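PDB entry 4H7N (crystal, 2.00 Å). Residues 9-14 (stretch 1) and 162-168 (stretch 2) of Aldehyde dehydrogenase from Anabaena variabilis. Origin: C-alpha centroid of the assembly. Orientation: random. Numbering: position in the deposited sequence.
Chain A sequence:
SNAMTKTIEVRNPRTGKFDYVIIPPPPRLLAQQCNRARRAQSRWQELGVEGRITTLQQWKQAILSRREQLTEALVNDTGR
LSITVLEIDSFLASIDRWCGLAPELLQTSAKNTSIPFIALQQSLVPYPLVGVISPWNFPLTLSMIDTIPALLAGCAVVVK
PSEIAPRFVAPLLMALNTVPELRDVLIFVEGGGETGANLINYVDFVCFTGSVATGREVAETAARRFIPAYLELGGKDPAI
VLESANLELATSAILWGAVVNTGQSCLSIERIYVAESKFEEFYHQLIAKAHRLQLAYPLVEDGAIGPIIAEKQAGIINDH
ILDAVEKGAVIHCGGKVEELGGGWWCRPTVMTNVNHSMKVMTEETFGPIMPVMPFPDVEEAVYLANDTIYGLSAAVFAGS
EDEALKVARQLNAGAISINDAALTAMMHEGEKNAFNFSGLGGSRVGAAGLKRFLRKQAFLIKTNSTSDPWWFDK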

# COMPACT_ATOMS: atom_id res chain seq x y z
N GLU A 9 29.80 -20.03 2.79
CA GLU A 9 30.32 -20.66 1.59
C GLU A 9 29.14 -20.92 0.66
O GLU A 9 28.05 -21.27 1.12
CB GLU A 9 31.03 -21.93 1.94
CG GLU A 9 32.27 -21.69 2.77
CD GLU A 9 33.08 -22.97 2.95
OE1 GLU A 9 32.69 -23.81 3.79
OE2 GLU A 9 34.07 -23.14 2.21
N VAL A 10 29.36 -20.76 -0.64
CA VAL A 10 28.24 -20.72 -1.57
C VAL A 10 28.45 -21.87 -2.54
O VAL A 10 29.52 -21.99 -3.16
CB VAL A 10 28.16 -19.38 -2.30
CG1 VAL A 10 27.04 -19.36 -3.34
CG2 VAL A 10 27.97 -18.24 -1.32
N ARG A 11 27.43 -22.72 -2.64
CA ARG A 11 27.45 -23.88 -3.51
C ARG A 11 27.27 -23.49 -4.99
O ARG A 11 26.50 -22.59 -5.35
CB ARG A 11 26.36 -24.84 -3.02
CG ARG A 11 26.05 -26.02 -3.90
CD ARG A 11 25.09 -26.96 -3.20
NE ARG A 11 24.72 -28.11 -4.00
CZ ARG A 11 23.90 -28.07 -5.05
NH1 ARG A 11 23.32 -26.95 -5.45
NH2 ARG A 11 23.63 -29.17 -5.72
N ASN A 12 28.03 -24.15 -5.83
CA ASN A 12 27.88 -24.10 -7.27
C ASN A 12 26.82 -25.13 -7.65
O ASN A 12 26.94 -26.31 -7.33
CB ASN A 12 29.21 -24.45 -7.91
CG ASN A 12 29.18 -24.43 -9.42
OD1 ASN A 12 28.32 -24.99 -10.07
ND2 ASN A 12 30.22 -23.87 -9.98
N PRO A 13 25.76 -24.67 -8.31
CA PRO A 13 24.64 -25.56 -8.62
C PRO A 13 24.93 -26.63 -9.70
O PRO A 13 24.23 -27.61 -9.77
CB PRO A 13 23.57 -24.58 -9.09
CG PRO A 13 24.34 -23.48 -9.71
CD PRO A 13 25.51 -23.30 -8.77
N ARG A 14 25.95 -26.43 -10.53
CA ARG A 14 26.33 -27.44 -11.52
C ARG A 14 27.21 -28.52 -10.91
O ARG A 14 27.02 -29.71 -11.19
CB ARG A 14 27.07 -26.81 -12.71
CG ARG A 14 26.20 -25.92 -13.55
CD ARG A 14 26.84 -25.50 -14.89
NE ARG A 14 27.07 -26.66 -15.66
CZ ARG A 14 26.23 -27.22 -16.52
NH1 ARG A 14 25.07 -26.67 -16.86
NH2 ARG A 14 26.59 -28.34 -17.08
N SER A 162 19.84 -13.25 -2.59
CA SER A 162 19.91 -14.53 -1.88
C SER A 162 21.32 -14.98 -1.87
O SER A 162 22.02 -14.89 -2.87
CB SER A 162 19.09 -15.61 -2.62
OG SER A 162 19.29 -16.93 -2.08
N GLU A 163 21.72 -15.50 -0.72
CA GLU A 163 22.97 -16.16 -0.52
C GLU A 163 23.15 -17.39 -1.40
O GLU A 163 24.29 -17.83 -1.60
CB GLU A 163 23.11 -16.55 0.96
CG GLU A 163 22.29 -17.73 1.43
CD GLU A 163 20.82 -17.46 1.75
OE1 GLU A 163 20.24 -16.37 1.51
OE2 GLU A 163 20.20 -18.43 2.20
N ILE A 164 22.05 -17.93 -1.91
CA ILE A 164 22.13 -19.08 -2.85
C ILE A 164 22.69 -18.69 -4.23
O ILE A 164 23.23 -19.54 -4.92
CB ILE A 164 20.73 -19.75 -3.00
CG1 ILE A 164 20.17 -20.21 -1.64
CG2 ILE A 164 20.80 -20.89 -3.97
CD1 ILE A 164 21.01 -21.22 -0.88
N ALA A 165 22.58 -17.42 -4.63
CA ALA A 165 23.03 -16.99 -5.97
C ALA A 165 23.50 -15.52 -5.97
O ALA A 165 22.79 -14.63 -6.44
CB ALA A 165 21.89 -17.15 -6.94
N PRO A 166 24.66 -15.25 -5.38
CA PRO A 166 25.11 -13.89 -5.12
C PRO A 166 26.20 -13.41 -6.06
O PRO A 166 26.60 -12.25 -5.99
CB PRO A 166 25.66 -14.00 -3.69
CG PRO A 166 26.32 -15.35 -3.75
CD PRO A 166 25.47 -16.23 -4.64
N ARG A 167 26.72 -14.27 -6.91
CA ARG A 167 27.97 -13.93 -7.64
C ARG A 167 27.81 -12.84 -8.70
O ARG A 167 28.76 -12.12 -8.99
CB ARG A 167 28.56 -15.15 -8.31
CG ARG A 167 28.74 -16.36 -7.42
CD ARG A 167 29.19 -17.50 -8.31
NE ARG A 167 29.25 -18.77 -7.61
CZ ARG A 167 28.20 -19.48 -7.19
NH1 ARG A 167 26.96 -19.05 -7.30
NH2 ARG A 167 28.40 -20.67 -6.67
N PHE A 168 26.58 -12.65 -9.19
CA PHE A 168 26.32 -11.67 -10.25
C PHE A 168 26.56 -10.25 -9.78
O PHE A 168 26.73 -9.38 -10.61
CB PHE A 168 24.90 -11.78 -10.78
CG PHE A 168 23.87 -11.28 -9.81
CD1 PHE A 168 23.41 -12.06 -8.78
CD2 PHE A 168 23.37 -9.99 -9.94
CE1 PHE A 168 22.46 -11.59 -7.90
CE2 PHE A 168 22.40 -9.50 -9.05
CZ PHE A 168 21.94 -10.31 -8.04
O HOH W 1 24.92 -19.95 0.26
O HOH W 2 24.29 -21.83 -4.08

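This is a small, mixed contact in which the end of a strand meets an irregular, turn-containing segment through one direct hydrogen bond, one apolar side chain and water between the backbones. Together the two sides bury about 220 Å², and most of that area belongs to Val 10 and Arg 167, residues from distant parts of the chain.

Stretch 1 enters as a strand through Arg 11 and continues as loop. Stretch 2 has no regular helix or strand, but its first four residues, Ser 162 to Ala 165, form a type I beta turn. Ala 165 N donates to Ser 162 O at 3.1 Å, closing the turn, and Ile 164 N donates to Ser 162 OG at 2.9 Å; a serine at the first position can thus satisfy an amide inside the turn with its short side chain. No direct backbone hydrogen bond joins the stretches. The nearest CA atoms, those of Val 10 and Ile 164, lie 6.5 Å apart, and water helps to fill the gap. The O atom of water 1 donates to Glu 163 O at 2.9 Å and makes a weak bond to Glu 9 O at 3.5 Å. Carbonyl oxygens have no proton to offer each other; water 1, donating to both, supplies it. The O atom of water 2 lies 2.7 Å from both Arg 11 O and Ile 164 O.

Val 10 points toward stretch 2 and is buried. Its CG1 packs 3.7 Å from Pro 166 CD, an apolar contact between a compact branched side chain and a rigid ring, and approaches Glu 163 O to 3.6 Å, a van der Waals contact. Val 10 CG1 also lies over one face of the Arg 167 guanidinium, 3.8 Å from Arg 167 NH2. That face carries no N-H bonds, so a methyl group can cover it without costing the group a hydrogen bond.

At the edge of the guanidinium, near its plane, the chemistry changes. Arg 167 NH2 donates to Arg 11 O at 3.0 Å with an N-H...acceptor angle of 162°, close to linear. The long arginine, extended at chi2 and chi3, carries a donor across to a backbone carbonyl, while its other nitrogens bond elsewhere in the structure. Asn 12 CA, 3.5 Å from Arg 167 NH2, adds packing beside this bond. Asn 12 OD1 turns to the loop: Arg 14 N donates to it at 2.8 Å, helping to hold the chain as it leaves the strand.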